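Local coordinates for putative Lipoprotein (Shewanella oneidensis, PDB 3U24) that is of unknown function but binds zinc and calcium ions and is probably related to metallopeptidases, at residues A[104-108]-A[109-113]; A[320-323]-A[324-328]; A[397-400]-A[401-405]. All blocks are in the same frame, centred on the assembly; numbering follows the deposited sequence.

Contact 1 (A[104-108]-A[109-113]); sequences MAWDI and TRFKS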
HETATM    1  N   MSE A 104       6.066   7.897  15.242  1.00 21.77           N
HETATM    2  CA  MSE A 104       5.279   7.406  16.401  1.00 22.65           C
HETATM    3  C   MSE A 104       4.961   8.514  17.397  1.00 22.83           C
HETATM    4  O   MSE A 104       3.798   8.672  17.810  1.00 22.13           O
HETATM    5  CB  MSE A 104       5.943   6.225  17.120  1.00 23.18           C
HETATM    6  CG  MSE A 104       6.009   4.934  16.268  1.00 24.07           C
HETATM    7 SE   MSE A 104       7.257   3.563  16.956  0.90 25.59          SE
HETATM    8  CE  MSE A 104       6.371   3.304  18.677  1.00 23.66           C
ATOM      9  N   ALA A 105       5.981   9.276  17.783  1.00 22.49           N
ATOM     10  CA  ALA A 105       5.814  10.366  18.721  1.00 22.40           C
ATOM     11  C   ALA A 105       4.818  11.389  18.173  1.00 22.65           C
ATOM     12  O   ALA A 105       3.925  11.860  18.886  1.00 22.50           O
ATOM     13  CB  ALA A 105       7.151  11.030  19.041  1.00 21.97           C
ATOM     14  N   TRP A 106       5.007  11.730  16.909  1.00 22.90           N
ATOM     15  CA  TRP A 106       4.206  12.727  16.255  1.00 23.10           C
ATOM     16  C   TRP A 106       2.775  12.285  16.114  1.00 23.47           C
ATOM     17  O   TRP A 106       1.908  13.102  16.279  1.00 21.90           O
ATOM     18  CB  TRP A 106       4.807  13.066  14.901  1.00 22.77           C
ATOM     19  CG  TRP A 106       3.941  13.922  13.999  1.00 23.40           C
ATOM     20  CD1 TRP A 106       3.885  15.322  13.931  1.00 23.58           C
ATOM     21  CD2 TRP A 106       2.974  13.451  13.001  1.00 22.61           C
ATOM     22  NE1 TRP A 106       2.988  15.712  12.972  1.00 23.79           N
ATOM     23  CE2 TRP A 106       2.435  14.641  12.363  1.00 23.39           C
ATOM     24  CE3 TRP A 106       2.583  12.197  12.533  1.00 23.45           C
ATOM     25  CZ2 TRP A 106       1.495  14.564  11.332  1.00 24.12           C
ATOM     26  CZ3 TRP A 106       1.626  12.119  11.487  1.00 23.94           C
ATOM     27  CH2 TRP A 106       1.086  13.282  10.912  1.00 23.37           C
ATOM     28  N   ASP A 107       2.525  11.004  15.819  1.00 24.45           N
ATOM     29  CA  ASP A 107       1.173  10.461  15.808  1.00 26.41           C
ATOM     30  C   ASP A 107       0.457  10.662  17.141  1.00 25.56           C
ATOM     31  O   ASP A 107      -0.735  10.977  17.165  1.00 22.77           O
ATOM     32  CB  ASP A 107       1.128   8.947  15.483  1.00 30.36           C
ATOM     33  CG  ASP A 107       1.148   8.646  13.960  1.00 35.89           C
ATOM     34  OD1 ASP A 107       0.623   9.466  13.177  1.00 41.48           O
ATOM     35  OD2 ASP A 107       1.683   7.575  13.536  1.00 42.24           O
ATOM     36  N   ILE A 108       1.188  10.452  18.240  1.00 24.19           N
ATOM     37  CA  ILE A 108       0.612  10.582  19.559  1.00 24.56           C
ATOM     38  C   ILE A 108       0.408  12.043  19.922  1.00 24.89           C
ATOM     39  O   ILE A 108      -0.626  12.392  20.465  1.00 23.80           O
ATOM     40  CB  ILE A 108       1.439   9.849  20.621  1.00 24.48           C
ATOM     41  CG1 ILE A 108       1.274   8.324  20.425  1.00 24.53           C
ATOM     42  CG2 ILE A 108       1.068  10.311  22.021  1.00 24.21           C
ATOM     43  CD1 ILE A 108       2.388   7.547  21.088  1.00 24.03           C
ATOM     44  N   THR A 109       1.370  12.910  19.632  1.00 25.97           N
ATOM     45  CA  THR A 109       1.295  14.254  20.198  1.00 27.04           C
ATOM     46  C   THR A 109       0.674  15.303  19.276  1.00 27.48           C
ATOM     47  O   THR A 109       0.300  16.363  19.747  1.00 27.98           O
ATOM     48  CB  THR A 109       2.695  14.722  20.671  1.00 28.25           C
ATOM     49  OG1 THR A 109       3.575  14.766  19.545  1.00 28.54           O
ATOM     50  CG2 THR A 109       3.270  13.742  21.704  1.00 27.14           C
ATOM     51  N   ARG A 110       0.579  15.046  17.980  1.00 27.80           N
ATOM     52  CA  ARG A 110       0.178  16.093  17.018  1.00 29.03           C
ATOM     53  C   ARG A 110      -0.922  15.627  16.093  1.00 26.65           C
ATOM     54  O   ARG A 110      -1.919  16.295  15.978  1.00 25.73           O
ATOM     55  CB  ARG A 110       1.328  16.539  16.132  1.00 33.47           C
ATOM     56  CG  ARG A 110       2.495  17.131  16.874  1.00 39.90           C
ATOM     57  CD  ARG A 110       2.273  18.617  17.161  1.00 46.63           C
ATOM     58  NE  ARG A 110       3.490  19.199  17.719  1.00 55.00           N
ATOM     59  CZ  ARG A 110       3.622  20.466  18.122  1.00 64.10           C
ATOM     60  NH1 ARG A 110       2.605  21.329  18.028  1.00 66.20           N
ATOM     61  NH2 ARG A 110       4.791  20.874  18.622  1.00 66.00           N
ATOM     62  N   PHE A 111      -0.751  14.482  15.449  1.00 23.98           N
ATOM     63  CA  PHE A 111      -1.725  14.034  14.459  1.00 23.95           C
ATOM     64  C   PHE A 111      -3.009  13.634  15.183  1.00 23.14           C
ATOM     65  O   PHE A 111      -4.079  13.984  14.771  1.00 22.61           O
ATOM     66  CB  PHE A 111      -1.172  12.854  13.654  1.00 23.25           C
ATOM     67  CG  PHE A 111      -1.956  12.500  12.404  1.00 22.81           C
ATOM     68  CD1 PHE A 111      -2.238  13.447  11.451  1.00 24.01           C
ATOM     69  CD2 PHE A 111      -2.297  11.207  12.146  1.00 22.93           C
ATOM     70  CE1 PHE A 111      -2.952  13.123  10.291  1.00 24.57           C
ATOM     71  CE2 PHE A 111      -2.979  10.850  10.983  1.00 23.94           C
ATOM     72  CZ  PHE A 111      -3.304  11.817  10.042  1.00 23.67           C
ATOM     73  N   LYS A 112      -2.847  12.831  16.217  1.00 23.50           N
ATOM     74  CA  LYS A 112      -3.882  12.487  17.154  1.00 24.56           C
ATOM     75  C   LYS A 112      -5.059  11.790  16.498  1.00 23.21           C
ATOM     76  O   LYS A 112      -6.211  12.055  16.814  1.00 21.55           O
ATOM     77  CB  LYS A 112      -4.347  13.770  17.904  1.00 26.78           C
ATOM     78  CG  LYS A 112      -3.270  14.380  18.799  1.00 29.65           C
ATOM     79  CD  LYS A 112      -3.824  15.563  19.567  1.00 32.03           C
ATOM     80  CE  LYS A 112      -3.014  15.849  20.827  1.00 35.98           C
ATOM     81  NZ  LYS A 112      -3.775  16.675  21.834  1.00 39.24           N
ATOM     82  N   SER A 113      -4.777  10.856  15.607  1.00 22.62           N
ATOM     83  CA  SER A 113      -5.854  10.070  15.048  1.00 21.42           C
ATOM     84  C   SER A 113      -6.498   9.201  16.089  1.00 20.54           C
ATOM     85  O   SER A 113      -7.592   8.763  15.888  1.00 20.17           O
ATOM     86  CB  SER A 113      -5.375   9.222  13.878  1.00 21.86           C
ATOM     87  OG  SER A 113      -4.504   8.189  14.305  1.00 23.06           O
TER
HETATM   88  O   HOH W   1      -2.426   9.398  15.616  1.00 35.13           O
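The last turn of helix 88-111 widens into a pi-type turn, and here W106 meets F111 as the chain leaves the helix. The carbonyl W106 O is gripped twice: R110 N reaches it at 2.9 Å and F111 N at 3.1 Å, from opposite faces of the carbonyl plane. The second bond, the straighter at 167°, spans five residues instead of the usual four, as does K112 N to D107 O at 3.0 Å. One residue before R110, T109 N still makes the regular helical bond to A105 O. The extra residue in the turn is consistent with F111 reaching the indole face. Its CB sits over one face of the six-membered ring of W106, 3.7 Å from the centroid, a CH-pi contact. The phenyl plane is only 17° from that of this six-membered ring, yet the rings are slid so far apart that they barely overlap. F111 has CG anti to the backbone N (chi1 -167°), which carries its ring alongside the outer edge atom CH2 of W106. The indole NE1 is satisfied by Q248, on helix 243-254, while W116 meets the F111 ring edge-to-face, so the pair joins the helix end to its surroundings. D107 lies alongside F111, its OD1 3.6 Å from F111 CD2. K112 then breaks the helix with positive phi, and past it a water spans the exit, donating a hydrogen bond to D107 O and accepting one from S113 N, 2.8 Å from each of these two atoms.

Contact 2 (A[320-323]-A[324-328]); sequences VSEV and RKQIP. With ZN (zinc ion), chain J.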
ATOM      1  N   VAL A 320      -5.524 -15.974 -17.836  1.00 26.27           N
ATOM      2  CA  VAL A 320      -4.402 -16.525 -17.041  1.00 26.21           C
ATOM      3  C   VAL A 320      -3.286 -17.060 -17.970  1.00 26.38           C
ATOM      4  O   VAL A 320      -2.154 -16.750 -17.778  1.00 25.55           O
ATOM      5  CB  VAL A 320      -4.900 -17.583 -16.034  1.00 25.99           C
ATOM      6  CG1 VAL A 320      -3.736 -18.254 -15.339  1.00 26.30           C
ATOM      7  CG2 VAL A 320      -5.838 -16.928 -14.987  1.00 26.07           C
ATOM      8  N   SER A 321      -3.626 -17.829 -18.985  1.00 27.31           N
ATOM      9  CA  SER A 321      -2.678 -18.236 -20.015  1.00 28.30           C
ATOM     10  C   SER A 321      -1.997 -17.085 -20.730  1.00 27.54           C
ATOM     11  O   SER A 321      -0.820 -17.217 -21.084  1.00 26.08           O
ATOM     12  CB  SER A 321      -3.400 -19.028 -21.090  1.00 30.85           C
ATOM     13  OG  SER A 321      -3.720 -20.273 -20.564  1.00 34.60           O
ATOM     14  N   GLU A 322      -2.715 -15.976 -20.972  1.00 26.19           N
ATOM     15  CA  GLU A 322      -2.086 -14.850 -21.681  1.00 26.22           C
ATOM     16  C   GLU A 322      -1.003 -14.296 -20.774  1.00 25.49           C
ATOM     17  O   GLU A 322       0.101 -13.957 -21.242  1.00 23.69           O
ATOM     18  CB  GLU A 322      -3.094 -13.778 -22.109  1.00 27.18           C
ATOM     19  CG  GLU A 322      -2.520 -12.522 -22.804  1.00 29.24           C
ATOM     20  CD  GLU A 322      -1.752 -12.831 -24.098  1.00 31.56           C
ATOM     21  OE1 GLU A 322      -2.127 -13.787 -24.795  1.00 33.86           O
ATOM     22  OE2 GLU A 322      -0.749 -12.143 -24.426  1.00 34.56           O
ATOM     23  N   VAL A 323      -1.293 -14.271 -19.477  1.00 24.50           N
ATOM     24  CA  VAL A 323      -0.316 -13.829 -18.512  1.00 24.27           C
ATOM     25  C   VAL A 323       0.901 -14.720 -18.486  1.00 25.70           C
ATOM     26  O   VAL A 323       2.027 -14.197 -18.506  1.00 23.64           O
ATOM     27  CB  VAL A 323      -0.894 -13.676 -17.086  1.00 24.04           C
ATOM     28  CG1 VAL A 323       0.198 -13.185 -16.152  1.00 23.03           C
ATOM     29  CG2 VAL A 323      -2.048 -12.659 -17.065  1.00 23.49           C
ATOM     30  N   ARG A 324       0.707 -16.045 -18.462  1.00 27.33           N
ATOM     31  CA  ARG A 324       1.852 -16.969 -18.464  1.00 29.25           C
ATOM     32  C   ARG A 324       2.689 -16.829 -19.727  1.00 29.54           C
ATOM     33  O   ARG A 324       3.910 -16.960 -19.700  1.00 29.85           O
ATOM     34  CB  ARG A 324       1.409 -18.433 -18.421  1.00 32.59           C
ATOM     35  CG  ARG A 324       0.814 -18.923 -17.128  1.00 35.20           C
ATOM     36  CD  ARG A 324       0.877 -20.456 -16.993  1.00 38.90           C
ATOM     37  NE  ARG A 324       0.430 -20.777 -15.653  1.00 39.00           N
ATOM     38  CZ  ARG A 324      -0.817 -21.093 -15.319  1.00 39.41           C
ATOM     39  NH1 ARG A 324      -1.763 -21.244 -16.232  1.00 40.01           N
ATOM     40  NH2 ARG A 324      -1.104 -21.287 -14.044  1.00 40.89           N
ATOM     41  N   LYS A 325       2.035 -16.616 -20.847  1.00 30.56           N
ATOM     42  CA  LYS A 325       2.738 -16.431 -22.118  1.00 33.72           C
ATOM     43  C   LYS A 325       3.577 -15.123 -22.114  1.00 31.62           C
ATOM     44  O   LYS A 325       4.728 -15.090 -22.616  1.00 31.55           O
ATOM     45  CB  LYS A 325       1.696 -16.451 -23.246  1.00 38.26           C
ATOM     46  CG  LYS A 325       2.193 -16.237 -24.664  1.00 43.14           C
ATOM     47  CD  LYS A 325       1.027 -16.270 -25.658  1.00 49.14           C
ATOM     48  CE  LYS A 325       1.488 -15.953 -27.085  1.00 53.87           C
ATOM     49  NZ  LYS A 325       1.989 -14.546 -27.213  1.00 56.79           N
ATOM     50  N   GLN A 326       3.046 -14.076 -21.482  1.00 29.11           N
ATOM     51  CA  GLN A 326       3.681 -12.742 -21.531  1.00 29.16           C
ATOM     52  C   GLN A 326       4.954 -12.654 -20.696  1.00 28.84           C
ATOM     53  O   GLN A 326       5.913 -12.005 -21.105  1.00 28.06           O
ATOM     54  CB  GLN A 326       2.722 -11.626 -21.114  1.00 28.12           C
ATOM     55  CG  GLN A 326       1.786 -11.246 -22.234  1.00 29.55           C
ATOM     56  CD  GLN A 326       0.918 -10.060 -21.912  1.00 29.87           C
ATOM     57  OE1 GLN A 326       1.194  -9.297 -20.971  1.00 31.51           O
ATOM     58  NE2 GLN A 326      -0.150  -9.892 -22.685  1.00 29.99           N
ATOM     59  N   ILE A 327       4.977 -13.325 -19.557  1.00 27.34           N
ATOM     60  CA  ILE A 327       6.104 -13.166 -18.678  1.00 29.07           C
ATOM     61  C   ILE A 327       7.431 -13.555 -19.368  1.00 29.93           C
ATOM     62  O   ILE A 327       8.386 -12.756 -19.318  1.00 28.64           O
ATOM     63  CB  ILE A 327       5.848 -13.828 -17.310  1.00 30.80           C
ATOM     64  CG1 ILE A 327       4.773 -13.016 -16.590  1.00 31.78           C
ATOM     65  CG2 ILE A 327       7.125 -13.818 -16.459  1.00 30.94           C
ATOM     66  CD1 ILE A 327       4.230 -13.678 -15.356  1.00 33.91           C
ATOM     67  N   PRO A 328       7.492 -14.736 -20.038  1.00 29.24           N
ATOM     68  CA  PRO A 328       8.725 -15.042 -20.749  1.00 30.11           C
ATOM     69  C   PRO A 328       9.017 -14.104 -21.900  1.00 30.01           C
ATOM     70  O   PRO A 328      10.170 -13.978 -22.277  1.00 29.54           O
ATOM     71  CB  PRO A 328       8.532 -16.493 -21.260  1.00 31.05           C
ATOM     72  CG  PRO A 328       7.341 -17.054 -20.517  1.00 30.78           C
ATOM     73  CD  PRO A 328       6.796 -15.955 -19.602  1.00 30.11           C
TER
HETATM   74 ZN    ZN J   3       0.299 -11.649 -26.750  1.00107.23          ZN
HETATM   75  O   HOH W   2      -1.378 -13.961 -27.230  1.00 47.80           O
HETATM   76  O   HOH W   3      -1.760 -11.382 -27.768  1.00 66.43           O
HETATM   77  O   HOH W   4       1.275  -9.276 -26.600  1.00 46.88           O
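V320 lies alongside R324: its CG1, set anti to the backbone N (chi1 173°), rests over one face of the guanidinium, 3.7 Å from R324 NH1. The charged end of R324 reaches on to a salt bridge with E352, in the neighbouring strand 349-352. S321 contributes its backbone, S321 O accepting a hydrogen bond from K325 N at 2.9 Å. E322 carries the polar centre. Its chain bends at chi2 (60°), folding the carboxylate back toward the next turn, where OE2 receives Q326 NE2 at 2.9 Å through the anti lone pair, in the amide plane of Q326. The amide and carboxylate planes stand 70° apart. The same E322 OE2 also binds a zinc ion at a rather long 2.6 Å, so Q326 is placed to steady a metal ligand, and Q326 is itself held by N406 at its OE1. Two waters are further ligands of this zinc, and another water donates to E322 OE1 at 2.6 Å, while K325 NZ turns to E329. V323, buried, closes the segment: its CG1 lies 4.1 Å from I327 CD1, and its carbonyl takes I327 N and, weakly, Q326 N. Apolar V323 and I327 pack against strand 376-379, whereas E322 points its carboxylate to the metal and its waters: an amphipathic helix with a glutamate-glutamine pair four residues apart at a peripheral zinc site.

Contact 3 (A[397-400]-A[401-405]); sequences YNHW and ILQIL. With ZN (zinc ion), chain I; ZN (zinc ion), chain G.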
ATOM      1  N   TYR A 397      -8.269  -4.082 -18.406  1.00 26.09           N
ATOM      2  CA  TYR A 397      -7.021  -4.854 -18.669  1.00 26.73           C
ATOM      3  C   TYR A 397      -6.931  -5.386 -20.099  1.00 25.10           C
ATOM      4  O   TYR A 397      -6.743  -6.572 -20.340  1.00 25.23           O
ATOM      5  CB  TYR A 397      -6.767  -5.910 -17.592  1.00 27.22           C
ATOM      6  CG  TYR A 397      -6.680  -5.260 -16.232  1.00 29.01           C
ATOM      7  CD1 TYR A 397      -5.503  -4.656 -15.793  1.00 30.94           C
ATOM      8  CD2 TYR A 397      -7.774  -5.210 -15.411  1.00 30.96           C
ATOM      9  CE1 TYR A 397      -5.424  -4.031 -14.561  1.00 30.82           C
ATOM     10  CE2 TYR A 397      -7.720  -4.573 -14.186  1.00 33.44           C
ATOM     11  CZ  TYR A 397      -6.542  -3.986 -13.768  1.00 33.90           C
ATOM     12  OH  TYR A 397      -6.523  -3.369 -12.536  1.00 37.38           O
ATOM     13  N   ASN A 398      -6.979  -4.442 -21.026  1.00 24.03           N
ATOM     14  CA  ASN A 398      -7.073  -4.717 -22.445  1.00 23.91           C
ATOM     15  C   ASN A 398      -5.722  -5.156 -23.096  1.00 24.15           C
ATOM     16  O   ASN A 398      -4.757  -5.427 -22.412  1.00 24.56           O
ATOM     17  CB  ASN A 398      -7.699  -3.480 -23.102  1.00 23.61           C
ATOM     18  CG  ASN A 398      -6.862  -2.235 -22.905  1.00 23.88           C
ATOM     19  OD1 ASN A 398      -5.702  -2.228 -23.311  1.00 23.15           O
ATOM     20  ND2 ASN A 398      -7.428  -1.180 -22.239  1.00 23.04           N
ATOM     21  N   HIS A 399      -5.658  -5.273 -24.410  1.00 24.73           N
ATOM     22  CA  HIS A 399      -4.480  -5.847 -25.092  1.00 24.12           C
ATOM     23  C   HIS A 399      -3.204  -5.141 -24.687  1.00 24.11           C
ATOM     24  O   HIS A 399      -2.160  -5.769 -24.497  1.00 24.30           O
ATOM     25  CB  HIS A 399      -4.688  -5.734 -26.608  1.00 24.62           C
ATOM     26  CG  HIS A 399      -3.497  -6.179 -27.431  1.00 25.76           C
ATOM     27  ND1 HIS A 399      -3.168  -7.490 -27.591  1.00 27.25           N
ATOM     28  CD2 HIS A 399      -2.582  -5.455 -28.166  1.00 25.76           C
ATOM     29  CE1 HIS A 399      -2.082  -7.580 -28.356  1.00 27.29           C
ATOM     30  NE2 HIS A 399      -1.715  -6.331 -28.698  1.00 28.19           N
ATOM     31  N   TRP A 400      -3.274  -3.826 -24.551  1.00 23.33           N
ATOM     32  CA  TRP A 400      -2.132  -3.038 -24.116  1.00 23.19           C
ATOM     33  C   TRP A 400      -1.933  -2.958 -22.620  1.00 22.30           C
ATOM     34  O   TRP A 400      -0.802  -3.137 -22.131  1.00 22.21           O
ATOM     35  CB  TRP A 400      -2.205  -1.658 -24.705  1.00 23.38           C
ATOM     36  CG  TRP A 400      -2.269  -1.693 -26.227  1.00 24.51           C
ATOM     37  CD1 TRP A 400      -1.206  -1.749 -27.109  1.00 25.11           C
ATOM     38  CD2 TRP A 400      -3.461  -1.727 -27.081  1.00 23.99           C
ATOM     39  NE1 TRP A 400      -1.647  -1.766 -28.404  1.00 25.62           N
ATOM     40  CE2 TRP A 400      -2.984  -1.753 -28.451  1.00 25.04           C
ATOM     41  CE3 TRP A 400      -4.809  -1.759 -26.849  1.00 24.36           C
ATOM     42  CZ2 TRP A 400      -3.843  -1.812 -29.528  1.00 25.06           C
ATOM     43  CZ3 TRP A 400      -5.669  -1.771 -27.927  1.00 24.12           C
ATOM     44  CH2 TRP A 400      -5.196  -1.799 -29.238  1.00 25.14           C
ATOM     45  N   ILE A 401      -2.997  -2.708 -21.871  1.00 21.27           N
ATOM     46  CA  ILE A 401      -2.854  -2.457 -20.446  1.00 20.69           C
ATOM     47  C   ILE A 401      -2.420  -3.734 -19.728  1.00 20.72           C
ATOM     48  O   ILE A 401      -1.705  -3.659 -18.754  1.00 20.99           O
ATOM     49  CB  ILE A 401      -4.140  -1.882 -19.817  1.00 20.44           C
ATOM     50  CG1 ILE A 401      -4.405  -0.441 -20.301  1.00 20.78           C
ATOM     51  CG2 ILE A 401      -4.147  -1.986 -18.303  1.00 20.34           C
ATOM     52  CD1 ILE A 401      -3.362   0.607 -19.999  1.00 20.91           C
ATOM     53  N   LEU A 402      -2.847  -4.897 -20.199  1.00 20.65           N
ATOM     54  CA  LEU A 402      -2.419  -6.153 -19.615  1.00 20.67           C
ATOM     55  C   LEU A 402      -0.879  -6.330 -19.672  1.00 20.82           C
ATOM     56  O   LEU A 402      -0.290  -6.865 -18.766  1.00 19.60           O
ATOM     57  CB  LEU A 402      -3.136  -7.316 -20.298  1.00 20.64           C
ATOM     58  CG  LEU A 402      -2.827  -8.708 -19.735  1.00 20.71           C
ATOM     59  CD1 LEU A 402      -3.035  -8.740 -18.202  1.00 20.18           C
ATOM     60  CD2 LEU A 402      -3.620  -9.790 -20.469  1.00 19.96           C
ATOM     61  N   GLN A 403      -0.247  -5.832 -20.739  1.00 21.40           N
ATOM     62  CA  GLN A 403       1.194  -5.924 -20.903  1.00 21.58           C
ATOM     63  C   GLN A 403       1.876  -4.956 -19.911  1.00 22.07           C
ATOM     64  O   GLN A 403       2.788  -5.326 -19.179  1.00 21.04           O
ATOM     65  CB  GLN A 403       1.572  -5.580 -22.338  1.00 22.25           C
ATOM     66  CG  GLN A 403       1.045  -6.529 -23.418  1.00 22.49           C
ATOM     67  CD  GLN A 403       1.466  -6.054 -24.815  1.00 23.33           C
ATOM     68  OE1 GLN A 403       2.661  -6.003 -25.110  1.00 24.25           O
ATOM     69  NE2 GLN A 403       0.505  -5.679 -25.661  1.00 22.30           N
ATOM     70  N   ILE A 404       1.362  -3.730 -19.832  1.00 22.35           N
ATOM     71  CA  ILE A 404       1.819  -2.781 -18.830  1.00 22.54           C
ATOM     72  C   ILE A 404       1.645  -3.277 -17.388  1.00 21.99           C
ATOM     73  O   ILE A 404       2.530  -3.071 -16.559  1.00 21.40           O
ATOM     74  CB  ILE A 404       1.126  -1.425 -19.008  1.00 23.52           C
ATOM     75  CG1 ILE A 404       1.588  -0.800 -20.304  1.00 24.30           C
ATOM     76  CG2 ILE A 404       1.452  -0.475 -17.856  1.00 23.15           C
ATOM     77  CD1 ILE A 404       0.616   0.276 -20.721  1.00 26.65           C
ATOM     78  N   LEU A 405       0.526  -3.929 -17.091  1.00 21.50           N
ATOM     79  CA  LEU A 405       0.330  -4.537 -15.762  1.00 21.57           C
ATOM     80  C   LEU A 405       1.403  -5.593 -15.431  1.00 20.92           C
ATOM     81  O   LEU A 405       1.884  -5.678 -14.294  1.00 20.19           O
ATOM     82  CB  LEU A 405      -1.057  -5.205 -15.636  1.00 21.94           C
ATOM     83  CG  LEU A 405      -1.383  -5.960 -14.324  1.00 22.50           C
ATOM     84  CD1 LEU A 405      -1.550  -4.987 -13.158  1.00 21.99           C
ATOM     85  CD2 LEU A 405      -2.613  -6.868 -14.450  1.00 22.57           C
TER
HETATM   86 ZN    ZN I   2      -4.244  -9.477 -26.729  1.00 83.73          ZN
HETATM   87 ZN    ZN G 596      -0.150  -5.852 -29.940  1.00 55.18          ZN
HETATM   88  O   HOH W   5       1.048  -4.608 -28.511  1.00 35.36           O
HETATM   89  O   HOH W   6      -0.823  -4.194 -31.231  1.00 39.98           O
HETATM   90  O   HOH W   7      -4.294  -9.587 -24.507  1.00 33.82           O
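Y397 packs against I401 and L405 on the tight side of this helix start: Y397 CD1 lies 3.9 Å from both I401 CG2 and L405 CD2, the two branches meeting the phenol ring obliquely. Next to it, N398 caps helix 401-409. With chi1 at 61°, its CG stands between the backbone N and the carbonyl carbon, which turns OD1 back over the first turn. There N398 OD1 accepts I401 N at 3.1 Å in a nearly straight bond (167°), although the donor sits above the carbonyl plane, and it takes W400 N weakly. N398 O, in turn, accepts L402 N, while N398 ND2 donates to R395 O. Exchanging N398 for a leucine would probably leave the I401 amide without its cap and R395 O without this donor, so the chain between the two helices would be less firmly fixed. I401 and W400 complete the dense side by packing against helix 459-485. The opposite character appears at H399, where waters and metal ions join the packing. Q403, its chain extended beyond CG, brings NE2 to H399 O at 2.9 Å, and the same nitrogen hovers over one face of the imidazole, the ring and amide planes 69° apart. Q403 NE2 also donates to a water 3.1 Å away that is a ligand of zinc, and Q403 OE1 is anchored by Y454. The histidine ring bridges two zinc ions, ND1 holding one at 2.4 Å and NE2 the other. Waters occupy further positions on both metals. Both ring nitrogens are thus taken up by metal, and Q403 acts as a second-shell partner that ties the H399 carbonyl to a zinc-bound water.

Overall arrangement
Along the chain the three contacts come in series. Contact 1, at the end of helix 88-111, stands apart: its centre is about 46 Å from that of contact 2 and about 41 Å from that of contact 3, on the opposite side of the chain's centre. Contacts 2 and 3 are neighbours, their centres about 12 Å apart, because helix 319-337 packs on helix 401-409: E322, V323 and Q326 meet L402, and Q326 also touches Q403. Their zinc ions therefore cluster near E322 and H399, while helix 401-409 also carries H408, which binds a separate zinc with H414 and E439.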